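Long-range contacts in polyketide synthase PksL (Bacillus subtilis, PDB 5E1V), which probably dehydrates beta-hydroxyacyl chains to enoyl intermediates through its dehydratase domain during assembly of the polyketide bacillaene: residues F47-L52 / F223-L228; Q148-S153 / Q212-P217. All coordinates share one frame; numbering follows the deposited sequence.

Contact 1: residues F47-L52 / F223-L228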
ATOM      1  N   PHE A  47       1.138  -0.335  20.723  1.00 17.73           N
ATOM      2  CA  PHE A  47       1.861  -1.383  20.012  1.00 17.83           C
ATOM      3  C   PHE A  47       2.861  -0.844  19.050  1.00 18.55           C
ATOM      4  O   PHE A  47       2.494  -0.051  18.175  1.00 16.21           O
ATOM      5  CB  PHE A  47       0.906  -2.287  19.251  1.00 18.95           C
ATOM      6  CG  PHE A  47       0.009  -3.043  20.123  1.00 19.85           C
ATOM      7  CD1 PHE A  47      -1.224  -2.491  20.508  1.00 20.62           C
ATOM      8  CD2 PHE A  47       0.375  -4.293  20.571  1.00 23.01           C
ATOM      9  CE1 PHE A  47      -2.079  -3.195  21.326  1.00 25.93           C
ATOM     10  CE2 PHE A  47      -0.472  -4.994  21.407  1.00 25.16           C
ATOM     11  CZ  PHE A  47      -1.678  -4.452  21.784  1.00 27.21           C
ATOM     12  N   SER A  48       4.086  -1.368  19.160  1.00 16.40           N
ATOM     13  CA  SER A  48       5.145  -1.121  18.220  1.00 19.57           C
ATOM     14  C   SER A  48       4.943  -1.930  16.927  1.00 17.71           C
ATOM     15  O   SER A  48       4.472  -3.021  17.034  1.00 18.30           O
ATOM     16  CB  SER A  48       6.451  -1.620  18.863  1.00 22.76           C
ATOM     17  OG  SER A  48       7.501  -1.499  17.949  1.00 28.24           O
ATOM     18  N   CYS A  49       5.279  -1.408  15.751  1.00 17.82           N
ATOM     19  CA  CYS A  49       5.114  -2.149  14.471  1.00 19.13           C
ATOM     20  C   CYS A  49       5.801  -3.501  14.508  1.00 17.13           C
ATOM     21  O   CYS A  49       5.340  -4.472  13.949  1.00 16.87           O
ATOM     22  CB  CYS A  49       5.592  -1.298  13.271  1.00 19.76           C
ATOM     23  SG  CYS A  49       7.358  -1.108  13.089  1.00 22.41           S
ATOM     24  N   SER A  50       6.883  -3.599  15.257  1.00 18.86           N
ATOM     25  CA  SER A  50       7.631  -4.865  15.276  1.00 20.62           C
ATOM     26  C   SER A  50       6.902  -5.982  16.101  1.00 22.75           C
ATOM     27  O   SER A  50       7.162  -7.184  15.931  1.00 24.92           O
ATOM     28  CB  SER A  50       9.050  -4.599  15.727  1.00 24.28           C
ATOM     29  OG  SER A  50       9.018  -4.339  17.116  1.00 25.30           O
ATOM     30  N   GLU A  51       5.921  -5.601  16.898  1.00 20.39           N
ATOM     31  CA  GLU A  51       5.125  -6.575  17.675  1.00 22.31           C
ATOM     32  C   GLU A  51       4.056  -7.307  16.913  1.00 22.63           C
ATOM     33  O   GLU A  51       3.476  -8.234  17.431  1.00 20.58           O
ATOM     34  CB  GLU A  51       4.377  -5.855  18.792  1.00 25.78           C
ATOM     35  CG  GLU A  51       5.272  -5.139  19.777  1.00 32.54           C
ATOM     36  CD  GLU A  51       4.430  -4.497  20.843  1.00 31.19           C
ATOM     37  OE1 GLU A  51       3.596  -5.220  21.426  1.00 31.41           O
ATOM     38  OE2 GLU A  51       4.581  -3.285  21.066  1.00 30.87           O
ATOM     39  N   LEU A  52       3.739  -6.841  15.707  1.00 20.90           N
ATOM     40  CA  LEU A  52       2.503  -7.162  15.065  1.00 20.64           C
ATOM     41  C   LEU A  52       2.833  -7.842  13.726  1.00 21.97           C
ATOM     42  O   LEU A  52       4.008  -7.770  13.222  1.00 24.92           O
ATOM     43  CB  LEU A  52       1.733  -5.882  14.813  1.00 23.54           C
ATOM     44  CG  LEU A  52       1.566  -4.970  16.010  1.00 26.15           C
ATOM     45  CD1 LEU A  52       0.872  -3.656  15.647  1.00 26.87           C
ATOM     46  CD2 LEU A  52       0.790  -5.732  17.057  1.00 27.93           C
ATOM     47  N   PHE A 223       1.750  -8.710   6.168  1.00 16.28           N
ATOM     48  CA  PHE A 223       2.639  -7.607   6.275  1.00 15.69           C
ATOM     49  C   PHE A 223       3.280  -7.687   7.609  1.00 14.07           C
ATOM     50  O   PHE A 223       2.624  -7.847   8.629  1.00 14.03           O
ATOM     51  CB  PHE A 223       1.924  -6.227   6.135  1.00 15.38           C
ATOM     52  CG  PHE A 223       2.880  -5.113   6.125  1.00 13.42           C
ATOM     53  CD1 PHE A 223       3.568  -4.819   5.000  1.00 13.50           C
ATOM     54  CD2 PHE A 223       3.114  -4.406   7.218  1.00 13.13           C
ATOM     55  CE1 PHE A 223       4.461  -3.743   4.942  1.00 14.48           C
ATOM     56  CE2 PHE A 223       3.981  -3.335   7.216  1.00 14.21           C
ATOM     57  CZ  PHE A 223       4.676  -3.023   6.074  1.00 13.08           C
ATOM     58  N   SER A 224       4.578  -7.490   7.595  1.00 15.44           N
ATOM     59  CA  SER A 224       5.415  -7.577   8.768  1.00 17.09           C
ATOM     60  C   SER A 224       6.484  -6.517   8.589  1.00 15.83           C
ATOM     61  O   SER A 224       7.006  -6.413   7.479  1.00 15.29           O
ATOM     62  CB  SER A 224       6.100  -8.969   8.791  1.00 17.88           C
ATOM     63  OG  SER A 224       6.780  -8.980  10.015  1.00 27.23           O
ATOM     64  N   ALA A 225       6.858  -5.847   9.653  1.00 15.36           N
ATOM     65  CA  ALA A 225       7.814  -4.743   9.630  1.00 18.72           C
ATOM     66  C   ALA A 225       8.559  -4.608  10.990  1.00 17.60           C
ATOM     67  O   ALA A 225       7.949  -4.692  12.068  1.00 18.61           O
ATOM     68  CB  ALA A 225       7.088  -3.435   9.294  1.00 17.18           C
ATOM     69  N   SER A 226       9.879  -4.525  10.887  1.00 18.70           N
ATOM     70  CA  SER A 226      10.795  -4.275  12.019  1.00 20.81           C
ATOM     71  C   SER A 226      11.106  -2.769  12.170  1.00 18.88           C
ATOM     72  O   SER A 226      11.697  -2.365  13.134  1.00 20.12           O
ATOM     73  CB  SER A 226      12.125  -5.063  11.819  1.00 21.32           C
ATOM     74  OG  SER A 226      12.868  -4.645  10.663  1.00 21.04           O
ATOM     75  N   ALA A 227      10.746  -1.938  11.191  1.00 19.65           N
ATOM     76  CA  ALA A 227      11.006  -0.495  11.271  1.00 18.00           C
ATOM     77  C   ALA A 227      10.007   0.240  10.344  1.00 17.25           C
ATOM     78  O   ALA A 227       9.373  -0.324   9.452  1.00 16.55           O
ATOM     79  CB  ALA A 227      12.443  -0.150  10.898  1.00 20.16           C
ATOM     80  N   LEU A 228       9.796   1.495  10.651  1.00 17.80           N
ATOM     81  CA  LEU A 228       8.898   2.328   9.866  1.00 16.27           C
ATOM     82  C   LEU A 228       9.423   2.610   8.478  1.00 16.10           C
ATOM     83  O   LEU A 228      10.656   2.645   8.228  1.00 14.16           O
ATOM     84  CB  LEU A 228       8.734   3.648  10.619  1.00 16.71           C
ATOM     85  CG  LEU A 228       8.189   3.639  12.039  1.00 17.40           C
ATOM     86  CD1 LEU A 228       7.681   5.060  12.450  1.00 17.51           C
ATOM     87  CD2 LEU A 228       7.013   2.670  12.258  1.00 15.97           C
TER
HETATM   88  O   HOH W   1       4.966  -5.960  11.722  1.00 25.41           O
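C49 makes the largest share of the contact with strand 215-225 and the residues after it. The CB of C49 points toward 223-228. Its SG takes the crowded position between the backbone N and the carbonyl carbon (chi1 74°). There C49 SG lies 3.8 Å from A225 O and beside the S226-A227 backbone, with L228 CD2 at 3.9 Å. L228 comes in from the far end of its segment. Its CG is anti to the carbonyl carbon, and its tip approaches more closely than its base. A225 CB touches the same sulfur more loosely, at 4.5 Å from C49 SG. S50 meets the strand end with its backbone and CB. S50 CA sends a CA-H...O contact to A225 O at 3.2 Å.

Residues 49-51 form a 3-10 turn between helix 34-44 and strand 53-59. Strands 53-59 and 215-225 are antiparallel neighbours, F223 pairing with L54, and belong to two sequence ranges of the HotDog clan. The contact probably lies where the two hot-dog halves join, consistent with the double hot-dog fold of polyketide synthase dehydratases. F188 and Y39 also touch C49.

No direct hydrogen bond crosses. Water 1 bridges instead, accepting from A225 N at 2.8 Å. C49 O at 2.7 Å and L52 O at 2.5 Å are both placed to receive a proton from it. It has more acceptors around it than protons to give. The turn is braced from within, where the backbone N-H of S48 meets E51 OE2 from above the carboxylate plane, at 2.7 Å and nearly straight (168°).

Contact 2: residues Q148-S153 / Q212-P217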
ATOM      1  N   GLN A 148      -3.415   4.219 -18.868  1.00 32.90           N
ATOM      2  CA  GLN A 148      -4.413   3.247 -18.448  1.00 30.61           C
ATOM      3  C   GLN A 148      -5.421   3.863 -17.424  1.00 28.54           C
ATOM      4  O   GLN A 148      -6.125   3.163 -16.770  1.00 30.73           O
ATOM      5  CB  GLN A 148      -3.710   1.980 -17.921  1.00 32.78           C
ATOM      6  CG  GLN A 148      -2.630   1.434 -18.859  1.00 32.64           C
ATOM      7  CD  GLN A 148      -2.011   0.094 -18.401  1.00 29.03           C
ATOM      8  OE1 GLN A 148      -2.702  -0.827 -18.031  1.00 27.20           O
ATOM      9  NE2 GLN A 148      -0.699   0.011 -18.452  1.00 32.39           N
ATOM     10  N   GLU A 149      -5.477   5.193 -17.369  1.00 29.13           N
ATOM     11  CA  GLU A 149      -6.460   5.967 -16.619  1.00 29.65           C
ATOM     12  C   GLU A 149      -6.282   5.846 -15.105  1.00 23.75           C
ATOM     13  O   GLU A 149      -7.219   6.036 -14.337  1.00 27.66           O
ATOM     14  CB  GLU A 149      -7.876   5.581 -16.984  1.00 33.77           C
ATOM     15  CG  GLU A 149      -8.190   5.630 -18.472  1.00 36.89           C
ATOM     16  CD  GLU A 149      -9.686   5.497 -18.700  1.00 41.90           C
ATOM     17  OE1 GLU A 149     -10.460   6.363 -18.187  1.00 45.31           O
ATOM     18  OE2 GLU A 149     -10.088   4.506 -19.346  1.00 47.65           O
ATOM     19  N   LEU A 150      -5.072   5.535 -14.705  1.00 24.91           N
ATOM     20  CA  LEU A 150      -4.680   5.602 -13.276  1.00 25.42           C
ATOM     21  C   LEU A 150      -3.780   6.809 -13.152  1.00 24.52           C
ATOM     22  O   LEU A 150      -2.709   6.808 -13.738  1.00 25.05           O
ATOM     23  CB  LEU A 150      -3.914   4.321 -12.917  1.00 24.92           C
ATOM     24  CG  LEU A 150      -3.216   4.263 -11.556  1.00 24.91           C
ATOM     25  CD1 LEU A 150      -4.241   4.432 -10.430  1.00 24.80           C
ATOM     26  CD2 LEU A 150      -2.382   2.975 -11.401  1.00 26.69           C
ATOM     27  N   VAL A 151      -4.178   7.825 -12.363  1.00 23.07           N
ATOM     28  CA  VAL A 151      -3.493   9.112 -12.327  1.00 23.36           C
ATOM     29  C   VAL A 151      -3.091   9.515 -10.889  1.00 22.23           C
ATOM     30  O   VAL A 151      -3.922  10.013 -10.122  1.00 27.06           O
ATOM     31  CB  VAL A 151      -4.416  10.203 -12.927  1.00 24.99           C
ATOM     32  CG1 VAL A 151      -3.760  11.585 -12.893  1.00 25.05           C
ATOM     33  CG2 VAL A 151      -4.945   9.775 -14.289  1.00 25.57           C
ATOM     34  N   HIS A 152      -1.819   9.330 -10.571  1.00 20.76           N
ATOM     35  CA  HIS A 152      -1.213   9.832  -9.366  1.00 21.07           C
ATOM     36  C   HIS A 152      -0.699  11.258  -9.663  1.00 20.97           C
ATOM     37  O   HIS A 152      -0.175  11.526 -10.750  1.00 22.21           O
ATOM     38  CB  HIS A 152      -0.022   9.001  -8.920  1.00 22.40           C
ATOM     39  CG  HIS A 152      -0.266   7.541  -8.806  1.00 19.08           C
ATOM     40  ND1 HIS A 152      -0.407   6.722  -9.897  1.00 19.60           N
ATOM     41  CD2 HIS A 152      -0.306   6.739  -7.717  1.00 17.61           C
ATOM     42  CE1 HIS A 152      -0.526   5.467  -9.482  1.00 18.91           C
ATOM     43  NE2 HIS A 152      -0.486   5.457  -8.161  1.00 18.58           N
ATOM     44  N   SER A 153      -0.862  12.155  -8.726  1.00 22.62           N
ATOM     45  CA  SER A 153      -0.335  13.496  -8.880  1.00 22.86           C
ATOM     46  C   SER A 153       0.240  13.863  -7.561  1.00 24.41           C
ATOM     47  O   SER A 153      -0.128  13.281  -6.523  1.00 22.31           O
ATOM     48  CB  SER A 153      -1.480  14.447  -9.267  1.00 22.62           C
ATOM     49  OG  SER A 153      -2.498  14.389  -8.280  1.00 23.20           O
ATOM     50  N   GLN A 212      -4.788  -3.605 -20.958  1.00 33.50           N
ATOM     51  CA  GLN A 212      -4.760  -2.232 -20.434  1.00 37.23           C
ATOM     52  C   GLN A 212      -5.730  -1.917 -19.257  1.00 35.63           C
ATOM     53  O   GLN A 212      -5.650  -0.805 -18.733  1.00 38.64           O
ATOM     54  CB  GLN A 212      -4.958  -1.144 -21.531  1.00 40.16           C
ATOM     55  CG  GLN A 212      -4.065  -1.190 -22.760  1.00 40.23           C
ATOM     56  CD  GLN A 212      -2.643  -0.622 -22.572  1.00 41.91           C
ATOM     57  OE1 GLN A 212      -2.453   0.590 -22.429  1.00 42.32           O
ATOM     58  NE2 GLN A 212      -1.634  -1.490 -22.659  1.00 41.36           N
ATOM     59  N   ARG A 213      -6.637  -2.822 -18.881  1.00 31.62           N
ATOM     60  CA  ARG A 213      -7.533  -2.588 -17.739  1.00 33.97           C
ATOM     61  C   ARG A 213      -6.688  -2.659 -16.493  1.00 34.86           C
ATOM     62  O   ARG A 213      -5.837  -3.536 -16.401  1.00 38.12           O
ATOM     63  CB  ARG A 213      -8.593  -3.664 -17.557  1.00 36.24           C
ATOM     64  CG  ARG A 213      -9.963  -3.367 -18.128  1.00 41.94           C
ATOM     65  CD  ARG A 213     -10.062  -3.879 -19.529  1.00 39.50           C
ATOM     66  NE  ARG A 213      -9.592  -5.257 -19.698  1.00 42.71           N
ATOM     67  CZ  ARG A 213     -10.355  -6.353 -19.774  1.00 46.03           C
ATOM     68  NH1 ARG A 213     -11.678  -6.284 -19.711  1.00 47.21           N
ATOM     69  NH2 ARG A 213      -9.777  -7.544 -19.934  1.00 48.01           N
ATOM     70  N   LEU A 214      -6.951  -1.785 -15.527  1.00 31.50           N
ATOM     71  CA  LEU A 214      -6.162  -1.755 -14.305  1.00 29.85           C
ATOM     72  C   LEU A 214      -6.422  -2.944 -13.399  1.00 26.11           C
ATOM     73  O   LEU A 214      -7.516  -3.529 -13.417  1.00 25.97           O
ATOM     74  CB  LEU A 214      -6.500  -0.459 -13.543  1.00 29.34           C
ATOM     75  CG  LEU A 214      -6.252   0.849 -14.283  1.00 28.15           C
ATOM     76  CD1 LEU A 214      -6.846   2.040 -13.530  1.00 27.87           C
ATOM     77  CD2 LEU A 214      -4.769   1.059 -14.540  1.00 27.53           C
ATOM     78  N   TYR A 215      -5.444  -3.288 -12.555  1.00 24.07           N
ATOM     79  CA  TYR A 215      -5.656  -4.278 -11.517  1.00 24.79           C
ATOM     80  C   TYR A 215      -5.590  -3.542 -10.156  1.00 25.20           C
ATOM     81  O   TYR A 215      -4.537  -3.014  -9.845  1.00 20.49           O
ATOM     82  CB  TYR A 215      -4.555  -5.343 -11.501  1.00 27.21           C
ATOM     83  CG  TYR A 215      -4.443  -6.150 -12.755  1.00 29.29           C
ATOM     84  CD1 TYR A 215      -4.917  -7.470 -12.799  1.00 30.81           C
ATOM     85  CD2 TYR A 215      -3.866  -5.601 -13.899  1.00 32.81           C
ATOM     86  CE1 TYR A 215      -4.842  -8.226 -13.968  1.00 30.08           C
ATOM     87  CE2 TYR A 215      -3.785  -6.337 -15.064  1.00 33.13           C
ATOM     88  CZ  TYR A 215      -4.275  -7.650 -15.089  1.00 35.93           C
ATOM     89  OH  TYR A 215      -4.180  -8.400 -16.251  1.00 42.36           O
ATOM     90  N   LEU A 216      -6.662  -3.584  -9.376  1.00 27.18           N
ATOM     91  CA  LEU A 216      -6.724  -2.896  -8.056  1.00 24.64           C
ATOM     92  C   LEU A 216      -6.475  -3.882  -6.938  1.00 24.33           C
ATOM     93  O   LEU A 216      -6.698  -5.106  -7.106  1.00 20.41           O
ATOM     94  CB  LEU A 216      -8.080  -2.262  -7.880  1.00 26.18           C
ATOM     95  CG  LEU A 216      -8.322  -1.089  -8.851  1.00 29.56           C
ATOM     96  CD1 LEU A 216      -9.698  -0.513  -8.558  1.00 30.10           C
ATOM     97  CD2 LEU A 216      -7.253   0.003  -8.829  1.00 29.79           C
ATOM     98  N   PRO A 217      -6.003  -3.383  -5.792  1.00 23.34           N
ATOM     99  CA  PRO A 217      -5.810  -4.291  -4.685  1.00 18.37           C
ATOM    100  C   PRO A 217      -7.066  -5.040  -4.235  1.00 18.99           C
ATOM    101  O   PRO A 217      -8.200  -4.515  -4.263  1.00 14.40           O
ATOM    102  CB  PRO A 217      -5.295  -3.360  -3.568  1.00 20.61           C
ATOM    103  CG  PRO A 217      -4.450  -2.360  -4.310  1.00 21.70           C
ATOM    104  CD  PRO A 217      -5.343  -2.069  -5.524  1.00 23.37           C
TER
HETATM  105  O   HOH W   2      -6.982   1.167 -18.095  1.00 33.22           O
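L214 fills the tight part of this contact. Its CG is anti to the carbonyl carbon (chi1 -59°), which brings the branched end closer to 148-153 than its base. L214 CD2 packs 3.7 Å from L150 CB, and L214 CD1 lies almost as near. L214 CD2 also packs against the backbone, 3.4 Å from Q148 O. L150 points toward the partner, but its CG is anti to its own backbone N, and CB does the touching. V23 lies against both leucines.

The other end is polar. Q148 is well covered there, with Q148 CB 3.7 Å from L214 CD2. The solvent side is loose: Q212 is exposed, and E149 and R213 barely touch. Q148 and Q212 cross at about a right angle. Their amide planes stack, 28° apart, with Q148 CG 3.7 Å from Q212 OE1. Q148 OE1 sits 3.0 Å from Q212 O, but both are acceptors and no bond forms. The amide's NE2 is held by Q144 OE1, one turn back in helix 138-147. Water 2 joins the backbones, donating to Q148 O and to Q212 O, each at 2.5 Å. An alanine at Q148 would probably loosen this end, since the amide stacked on Q212 and the bond to Q144 would be gone.

E149, with positive phi, is the C-prime residue of a Schellman motif that ends helix 138-147. The chain then enters strand 150-152, which pairs with strand 21-23. Across the contact, L214 pairs with V274 at the C-terminus, and the chain runs on into strand 215-225 beside strand 262-273.

Both contacts use strand 215-225, but at opposite ends. Contact 1 lies where the strand finishes, contact 2 at the approach to its start. Their centres are about 29 Å apart, on opposite sides of the chain's centre. Contact 1 is partly buried and joins parts of the two HotDog-clan ranges. Contact 2 is a surface contact within the second range alone. Neither has a direct hydrogen bond across it; in each, one water bridges the two segments and two acceptors come close. The chemistry otherwise differs. A cysteine sulfur set against backbone and methyl groups marks contact 1, whereas contact 2 sets a leucine pair beside a glutamine amide stacked on that of an exposed glutamine.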